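Local atomic coordinates of MutT/nudix family protein (Enterococcus faecalis, PDB entry 2FML), a protein that is of unknown function but belongs to the MutT/nudix family and carries an NrtR-type winged-helix domain, so it may act as a nudix-related transcriptional regulator. Residues V223-F227 against L228-Y232; L151-H154 against G155-I158; K213-I217 against T218-K222; Q206-Q209 against V210-K213. One frame throughout, in Å; residues are numbered along the deposited sequence.

Interaction 1: residues V223-F227 against L228-Y232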
# COMPACT_ATOMS: atom_id res chain seq x y z
N VAL A 223 10.80 -21.08 10.28
CA VAL A 223 10.63 -19.80 9.62
C VAL A 223 9.79 -18.87 10.50
O VAL A 223 10.22 -17.77 10.83
CB VAL A 223 10.01 -19.97 8.23
CG1 VAL A 223 9.61 -18.60 7.69
CG2 VAL A 223 11.00 -20.66 7.31
N PHE A 224 8.61 -19.31 10.91
CA PHE A 224 7.80 -18.57 11.85
C PHE A 224 8.56 -18.13 13.12
O PHE A 224 8.37 -17.01 13.58
CB PHE A 224 6.59 -19.39 12.26
CG PHE A 224 5.37 -19.12 11.44
CD1 PHE A 224 5.38 -19.33 10.05
CD2 PHE A 224 4.20 -18.64 12.06
CE1 PHE A 224 4.24 -19.06 9.28
CE2 PHE A 224 3.05 -18.39 11.31
CZ PHE A 224 3.08 -18.60 9.91
N ALA A 225 9.41 -18.99 13.69
CA ALA A 225 10.14 -18.61 14.90
C ALA A 225 11.22 -17.54 14.62
O ALA A 225 11.47 -16.68 15.48
CB ALA A 225 10.72 -19.85 15.60
N LYS A 226 11.86 -17.59 13.44
CA LYS A 226 12.83 -16.53 13.04
C LYS A 226 12.16 -15.13 12.98
O LYS A 226 12.76 -14.13 13.36
CB LYS A 226 13.57 -16.81 11.69
CG LYS A 226 14.60 -17.98 11.64
CD LYS A 226 15.17 -18.39 12.99
CE LYS A 226 16.54 -17.82 13.33
NZ LYS A 226 17.24 -18.62 14.45
N PHE A 227 10.91 -15.08 12.49
CA PHE A 227 10.13 -13.83 12.54
C PHE A 227 9.60 -13.47 13.94
O PHE A 227 9.51 -12.28 14.27
CB PHE A 227 9.02 -13.84 11.49
CG PHE A 227 9.53 -13.65 10.10
CD1 PHE A 227 9.90 -12.36 9.64
CD2 PHE A 227 9.67 -14.73 9.26
CE1 PHE A 227 10.38 -12.15 8.35
CE2 PHE A 227 10.12 -14.55 7.97
CZ PHE A 227 10.51 -13.26 7.50
N LEU A 228 9.28 -14.49 14.73
CA LEU A 228 8.76 -14.30 16.10
C LEU A 228 9.87 -13.98 17.06
O LEU A 228 9.67 -13.27 18.02
CB LEU A 228 7.94 -15.53 16.54
CG LEU A 228 6.58 -15.61 15.81
CD1 LEU A 228 5.87 -16.96 15.93
CD2 LEU A 228 5.64 -14.48 16.21
N GLY A 229 11.07 -14.50 16.77
CA GLY A 229 12.25 -14.27 17.59
C GLY A 229 12.27 -15.23 18.76
O GLY A 229 12.81 -14.92 19.81
N VAL A 230 11.65 -16.38 18.57
CA VAL A 230 11.58 -17.44 19.56
C VAL A 230 12.28 -18.73 19.03
O VAL A 230 12.58 -18.87 17.85
CB VAL A 230 10.10 -17.76 19.96
CG1 VAL A 230 9.36 -16.52 20.46
CG2 VAL A 230 9.36 -18.38 18.78
N ASP A 231 12.52 -19.67 19.94
CA ASP A 231 12.94 -21.02 19.64
C ASP A 231 11.77 -21.78 18.98
O ASP A 231 10.67 -21.88 19.54
CB ASP A 231 13.33 -21.65 20.98
CG ASP A 231 13.95 -23.05 20.87
OD1 ASP A 231 13.97 -23.71 21.93
OD2 ASP A 231 14.45 -23.49 19.80
N TYR A 232 12.00 -22.31 17.77
CA TYR A 232 11.00 -23.14 17.06
C TYR A 232 10.30 -24.22 17.95
O TYR A 232 9.12 -24.58 17.72
CB TYR A 232 11.62 -23.76 15.80
CG TYR A 232 12.46 -24.98 16.05
CD1 TYR A 232 11.90 -26.26 15.96
CD2 TYR A 232 13.81 -24.87 16.37
CE1 TYR A 232 12.66 -27.40 16.20
CE2 TYR A 232 14.60 -26.00 16.59
CZ TYR A 232 14.01 -27.28 16.51
OH TYR A 232 14.80 -28.42 16.74
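Ala-225 O is gripped twice where helix 217-228 ends. Gly-229 N donates to it over 2.6 Å and Val-230 N over 3.1 Å, the two N-H groups arriving from opposite faces of the carbonyl plane. One residue earlier, Phe-224 O accepts from Leu-228 N at 2.9 Å. Leu-228 N and Gly-229 N thus keep the i+4 pattern of the helix, and Val-230 N adds an i+5 bond. Gly-229 leaves the helix with positive phi (82°), which swings the chain round so that Val-230 N can also turn inward. The side chain of Leu-228 lies beside the oxygen of Phe-224, CG 3.2 Å from it. Phe-227 O is satisfied from the nudix part of the chain by Arg-153 NH1.

The returning residues close on the methyl group of Ala-225. Val-230 CG2 touches Ala-225 CB at 3.8 Å, and Tyr-232 CB meets the same carbon at 4.0 Å. The Tyr-232 ring leads away to a cation-pi contact with Lys-222, while the Phe-224 ring meets Phe-240 edge-to-face. Main-chain N-H groups thus serve the oxygens of Phe-224 and Ala-225, and Arg-153 that of Phe-227, consistent with a helix exit fixed by two donors on one oxygen.

Interaction 2: residues L151-H154 against G155-I158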
# COMPACT_ATOMS: atom_id res chain seq x y z
N LEU A 151 19.80 -11.70 8.67
CA LEU A 151 18.78 -10.97 9.40
C LEU A 151 18.28 -11.77 10.65
O LEU A 151 17.72 -12.87 10.53
CB LEU A 151 17.65 -10.63 8.43
CG LEU A 151 16.28 -10.39 9.07
CD1 LEU A 151 16.18 -9.06 9.85
CD2 LEU A 151 15.21 -10.48 7.97
N GLU A 152 18.46 -11.22 11.83
CA GLU A 152 18.10 -11.91 13.06
C GLU A 152 17.27 -11.02 13.99
O GLU A 152 17.61 -9.84 14.22
CB GLU A 152 19.39 -12.37 13.74
CG GLU A 152 19.20 -13.10 14.99
CD GLU A 152 20.08 -14.33 15.08
OE1 GLU A 152 21.31 -14.21 14.82
OE2 GLU A 152 19.54 -15.42 15.42
N ARG A 153 16.18 -11.58 14.52
CA ARG A 153 15.38 -10.93 15.57
C ARG A 153 15.83 -11.23 17.02
O ARG A 153 15.98 -12.40 17.43
CB ARG A 153 13.91 -11.26 15.44
CG ARG A 153 13.10 -10.42 16.42
CD ARG A 153 11.65 -10.71 16.28
NE ARG A 153 10.84 -9.98 17.25
CZ ARG A 153 9.52 -9.83 17.18
NH1 ARG A 153 8.81 -10.36 16.19
NH2 ARG A 153 8.90 -9.12 18.10
N HIS A 154 16.05 -10.16 17.78
CA HIS A 154 16.35 -10.25 19.21
C HIS A 154 15.37 -9.35 19.96
O HIS A 154 15.64 -8.16 20.13
CB HIS A 154 17.80 -9.80 19.49
CG HIS A 154 18.84 -10.66 18.84
ND1 HIS A 154 19.52 -10.28 17.71
CD2 HIS A 154 19.28 -11.91 19.15
CE1 HIS A 154 20.37 -11.24 17.36
NE2 HIS A 154 20.23 -12.25 18.20
N GLY A 155 14.25 -9.93 20.40
CA GLY A 155 13.27 -9.20 21.17
C GLY A 155 12.59 -8.24 20.23
O GLY A 155 11.96 -8.65 19.27
N GLN A 156 12.74 -6.95 20.48
CA GLN A 156 12.03 -5.96 19.66
C GLN A 156 12.94 -5.30 18.60
O GLN A 156 12.59 -4.30 18.02
CB GLN A 156 11.32 -4.92 20.54
CG GLN A 156 10.41 -5.56 21.66
CD GLN A 156 9.36 -6.60 21.15
OE1 GLN A 156 8.47 -6.28 20.33
NE2 GLN A 156 9.47 -7.85 21.64
N HIS A 157 14.11 -5.92 18.37
CA HIS A 157 15.14 -5.43 17.45
C HIS A 157 15.46 -6.50 16.46
O HIS A 157 15.33 -7.66 16.72
CB HIS A 157 16.48 -5.10 18.17
CG HIS A 157 16.34 -4.04 19.21
ND1 HIS A 157 16.89 -4.16 20.47
CD2 HIS A 157 15.67 -2.87 19.20
CE1 HIS A 157 16.56 -3.10 21.19
NE2 HIS A 157 15.82 -2.31 20.44
N ILE A 158 15.95 -6.05 15.33
CA ILE A 158 16.50 -6.92 14.30
C ILE A 158 17.86 -6.42 13.93
O ILE A 158 18.11 -5.20 13.90
CB ILE A 158 15.58 -6.99 13.03
CG1 ILE A 158 15.26 -5.60 12.42
CG2 ILE A 158 14.32 -7.71 13.38
CD1 ILE A 158 14.43 -5.73 11.08
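Strands 143-154 and 157-162 turn back on each other in a beta hairpin, joined by a type II' turn from His-154 to His-157, with Arg-153 and Ile-158 as an antiparallel non-hydrogen-bonded pair. His-154 and His-157 form the hydrogen-bonded pair that closes the turn. Its two bonds differ: His-154 N reaches His-157 O at 2.8 Å, whereas His-157 N lies above the carbonyl plane of His-154 at a longer 3.2 Å. Gly-155 takes the first corner of the turn with positive phi, the conformation a type II' turn requires there.

The imidazoles of His-154 and His-157 leave from one face of the hairpin and diverge. On the other face Arg-153 and Ile-158 stand together, Arg-153 CB 4.1 Å from Ile-158 CG2. Leu-151 reaches the same isoleucine from farther up the strand; the two side chains cross obliquely, with Leu-151 CD1 3.8 Å from Ile-158 CB. Ile-158 also packs on Ile-190, Ile-191 and Phe-194 of helix 186-200, joining the hairpin to that helix.

Arg-153 runs extended from CG to NE, with CG anti to the backbone N (chi1 -172°), which carries the guanidinium out from this face, over to where the carbonyl of Gly-155 stands. Gln-156 lies beside it, pointing the same way, with the amide plane 73° from the guanidinium plane. NH1 turns outward to Phe-227 O, and NH2 makes a weak bond to Gly-155 O. That oxygen's stronger partner is Arg-153 NE, 2.7 Å away, in the guanidinium plane and with a nearly straight N-H...O angle of 171°.

Interaction 3: residues K213-I217 against T218-K222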
# COMPACT_ATOMS: atom_id res chain seq x y z
N LYS A 213 8.74 -24.12 -2.30
CA LYS A 213 7.72 -24.96 -2.99
C LYS A 213 7.33 -26.26 -2.30
O LYS A 213 6.24 -26.77 -2.54
CB LYS A 213 8.03 -25.18 -4.50
CG LYS A 213 7.59 -24.04 -5.46
CD LYS A 213 8.41 -22.74 -5.31
CE LYS A 213 7.65 -21.67 -4.53
NZ LYS A 213 8.60 -20.70 -3.86
N ASP A 214 8.20 -26.81 -1.44
CA ASP A 214 7.70 -27.76 -0.45
C ASP A 214 8.35 -27.67 0.94
O ASP A 214 9.47 -27.16 1.08
CB ASP A 214 7.58 -29.20 -1.01
CG ASP A 214 8.89 -29.98 -0.98
OD1 ASP A 214 9.31 -30.45 -2.06
OD2 ASP A 214 9.48 -30.15 0.12
N PHE A 215 7.63 -28.16 1.96
CA PHE A 215 8.05 -27.99 3.35
C PHE A 215 7.35 -28.88 4.38
O PHE A 215 6.15 -29.12 4.29
CB PHE A 215 7.89 -26.53 3.77
CG PHE A 215 6.58 -25.90 3.36
CD1 PHE A 215 5.48 -25.93 4.21
CD2 PHE A 215 6.45 -25.22 2.15
CE1 PHE A 215 4.27 -25.32 3.84
CE2 PHE A 215 5.24 -24.61 1.76
CZ PHE A 215 4.16 -24.66 2.61
N THR A 216 8.11 -29.33 5.38
CA THR A 216 7.54 -29.89 6.61
C THR A 216 6.96 -28.83 7.58
O THR A 216 7.26 -27.60 7.51
CB THR A 216 8.58 -30.77 7.38
OG1 THR A 216 9.70 -29.96 7.76
CG2 THR A 216 9.07 -31.93 6.55
N ILE A 217 6.13 -29.31 8.50
CA ILE A 217 5.68 -28.48 9.62
C ILE A 217 6.86 -27.93 10.48
O ILE A 217 6.83 -26.79 10.89
CB ILE A 217 4.57 -29.18 10.47
CG1 ILE A 217 3.38 -29.59 9.58
CG2 ILE A 217 4.07 -28.25 11.56
CD1 ILE A 217 2.77 -28.45 8.71
N THR A 218 7.91 -28.74 10.70
CA THR A 218 9.14 -28.25 11.37
C THR A 218 9.85 -27.09 10.63
O THR A 218 10.26 -26.10 11.26
CB THR A 218 10.15 -29.40 11.69
OG1 THR A 218 9.49 -30.37 12.51
CG2 THR A 218 11.37 -28.86 12.47
N GLU A 219 10.01 -27.19 9.32
CA GLU A 219 10.58 -26.05 8.56
C GLU A 219 9.69 -24.80 8.69
O GLU A 219 10.19 -23.70 8.93
CB GLU A 219 10.81 -26.41 7.08
CG GLU A 219 11.88 -27.52 6.82
CD GLU A 219 11.82 -28.13 5.39
OE1 GLU A 219 10.80 -27.94 4.69
OE2 GLU A 219 12.81 -28.77 4.96
N ALA A 220 8.38 -24.96 8.54
CA ALA A 220 7.46 -23.84 8.64
C ALA A 220 7.52 -23.24 10.03
O ALA A 220 7.54 -22.03 10.16
CB ALA A 220 6.02 -24.28 8.30
N ARG A 221 7.50 -24.08 11.07
CA ARG A 221 7.73 -23.58 12.43
C ARG A 221 9.05 -22.77 12.58
O ARG A 221 9.04 -21.73 13.24
CB ARG A 221 7.66 -24.71 13.45
CG ARG A 221 6.23 -25.20 13.69
CD ARG A 221 6.19 -26.66 14.24
NE ARG A 221 6.83 -26.71 15.54
CZ ARG A 221 7.85 -27.50 15.86
NH1 ARG A 221 8.32 -28.38 14.99
NH2 ARG A 221 8.37 -27.42 17.08
N LYS A 222 10.15 -23.24 11.97
CA LYS A 222 11.49 -22.59 12.05
C LYS A 222 11.54 -21.22 11.37
O LYS A 222 12.23 -20.32 11.83
CB LYS A 222 12.58 -23.51 11.46
CG LYS A 222 12.85 -24.83 12.29
CD LYS A 222 14.27 -25.38 12.04
CE LYS A 222 14.57 -26.71 12.73
NZ LYS A 222 16.02 -27.08 12.51
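Thr-216 and Glu-219 exchange hydrogen bonds in a capping box at the start of helix 217-228, within the winged-helix domain. Thr-216 OG1 accepts from Glu-219 N at 3.2 Å; in return Thr-216 N donates to Glu-219 OE1 at 3.1 Å, meeting it from above the carboxylate plane. The threonine hydroxyl sits between its own backbone N and carbonyl carbon (chi1 61°), turned toward the first turn of the helix. Glu-219 extends beyond CG and crosses Thr-216 at about a right angle, passing its CG 3.4 Å from OG1. The box thus uses one main-chain N-H from each residue.

Ordinary helical bonds follow, Ala-220 N to Thr-216 O at 3.0 Å and Arg-221 N to Ile-217 O at 2.8 Å. Farther out, the other carboxylate oxygen of Glu-219 forms a salt bridge with Lys-51, which should help to orient the cap and ties it to the nudix part of the chain. Phe-215 turns its ring to Phe-248, edge-to-face, while Arg-221 NE bonds to Ile-235 O. Ile-217 packs on Phe-240 and His-237 of helix 237-244. Its CG2 also lies 3.8 Å from Arg-221 CD, the two side chains crossing at about a right angle.

Interaction 4: residues Q206-Q209 against V210-K213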
# COMPACT_ATOMS: atom_id res chain seq x y z
N GLN A 206 2.18 -16.43 3.05
CA GLN A 206 2.97 -16.29 1.82
C GLN A 206 4.46 -16.45 2.10
O GLN A 206 5.17 -17.06 1.31
CB GLN A 206 2.71 -14.96 1.11
CG GLN A 206 1.78 -14.95 -0.12
CD GLN A 206 1.85 -13.55 -0.87
OE1 GLN A 206 1.03 -13.22 -1.75
NE2 GLN A 206 2.85 -12.76 -0.50
N VAL A 207 4.91 -15.93 3.23
CA VAL A 207 6.35 -15.98 3.62
C VAL A 207 7.01 -17.36 3.52
O VAL A 207 8.22 -17.45 3.24
CB VAL A 207 6.62 -15.40 5.05
CG1 VAL A 207 6.04 -16.34 6.15
CG2 VAL A 207 8.14 -15.13 5.25
N LEU A 208 6.21 -18.43 3.70
CA LEU A 208 6.70 -19.82 3.53
C LEU A 208 7.20 -20.11 2.11
O LEU A 208 7.70 -21.20 1.84
CB LEU A 208 5.62 -20.84 3.95
CG LEU A 208 5.10 -20.70 5.37
CD1 LEU A 208 4.09 -21.75 5.64
CD2 LEU A 208 6.25 -20.80 6.38
N GLN A 209 7.03 -19.15 1.19
CA GLN A 209 7.67 -19.16 -0.14
C GLN A 209 9.19 -19.27 -0.06
O GLN A 209 9.80 -19.94 -0.89
CB GLN A 209 7.30 -17.93 -0.94
CG GLN A 209 6.02 -18.00 -1.71
CD GLN A 209 5.75 -16.70 -2.49
OE1 GLN A 209 6.64 -15.87 -2.63
NE2 GLN A 209 4.54 -16.52 -2.96
N VAL A 210 9.81 -18.61 0.92
CA VAL A 210 11.27 -18.71 1.13
C VAL A 210 11.80 -20.17 1.31
O VAL A 210 13.01 -20.43 1.24
CB VAL A 210 11.79 -17.84 2.34
CG1 VAL A 210 11.36 -16.38 2.23
CG2 VAL A 210 11.40 -18.43 3.61
N LEU A 211 10.87 -21.09 1.56
CA LEU A 211 11.17 -22.49 1.79
C LEU A 211 11.20 -23.30 0.49
O LEU A 211 11.63 -24.43 0.50
CB LEU A 211 10.17 -23.09 2.79
CG LEU A 211 10.39 -22.88 4.28
CD1 LEU A 211 9.27 -23.58 5.06
CD2 LEU A 211 11.79 -23.39 4.77
N GLY A 212 10.73 -22.71 -0.60
CA GLY A 212 10.96 -23.24 -1.93
C GLY A 212 10.04 -24.34 -2.44
O GLY A 212 10.50 -25.38 -2.97
N LYS A 213 8.74 -24.12 -2.30
CA LYS A 213 7.72 -24.96 -2.99
C LYS A 213 7.33 -26.26 -2.30
O LYS A 213 6.24 -26.77 -2.54
CB LYS A 213 8.03 -25.18 -4.50
CG LYS A 213 7.59 -24.04 -5.46
CD LYS A 213 8.41 -22.74 -5.31
CE LYS A 213 7.65 -21.67 -4.53
NZ LYS A 213 8.60 -20.70 -3.86
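Leu-208 and Leu-211, three residues apart on a 3-10 turn, bring their branches together, Leu-208 CD2 lying 4.3 Å from Leu-211 CD1. In both leucines CD1 is anti to CA; Leu-211 touches with that branch, Leu-208 with its other methyl, CD2. Their ends lean to the same side of the turn. The base of Leu-211 is more closely placed, with its CB 3.3 Å from Leu-208 O. Val-210 departs in another direction and sets its two methyls near the carbonyl of Val-207; with CG1 anti to the carbonyl carbon (chi1 -54°), CG2 falls between the backbone N and the carbonyl carbon, 3.3 Å from Val-207 O.

The backbone beneath follows an i to i+3 pattern. Val-210 N bonds to Val-207 O at 3.0 Å, Leu-211 N to Leu-208 O at 3.2 Å and Gly-212 N to Gln-209 O at 2.9 Å. In all three the donor stands above the carbonyl plane, as much as 63° out of it for Leu-211. The turn ends with positive phi at both Gly-212 and Lys-213. The lysine chain, bent at chi2 and chi3, curls back so that NZ makes a weak bond to Gln-209 O, adding a second donor to that carbonyl.

These different directions let the turn serve two sides of the fold. Leu-208 and Leu-211 face helix 217-228, meeting Phe-224 and Val-223 respectively, and Val-207 touches Phe-227 of the same helix. Val-210 lies against Phe-131 of strand 123-131 and, with Leu-211, against Tyr-49 of strand 39-50, so the turn packs between helix 217-228 and the nudix sheet.

Interactions 1 and 3 finish the two ends of helix 217-228: the start is capped by side chains, whereas the exit relies on main-chain donors and a positive-phi glycine. Interaction 4 precedes interaction 3 along the chain, shares Lys-213 with it and covers the helix with apolar side chains, Val-207 CG2 coming 3.4 Å from Phe-227 CE2. Interaction 2 belongs to the nudix sheet and meets interaction 1 through Arg-153, but stays about 9 Å, between nearest atoms, from interactions 3 and 4. All four are partly buried. Interaction 2 combines an exposed turn with a buried Leu-151 and Ile-158, while interaction 4 pairs buried valines and leucines with an exposed Gly-212 and Lys-213.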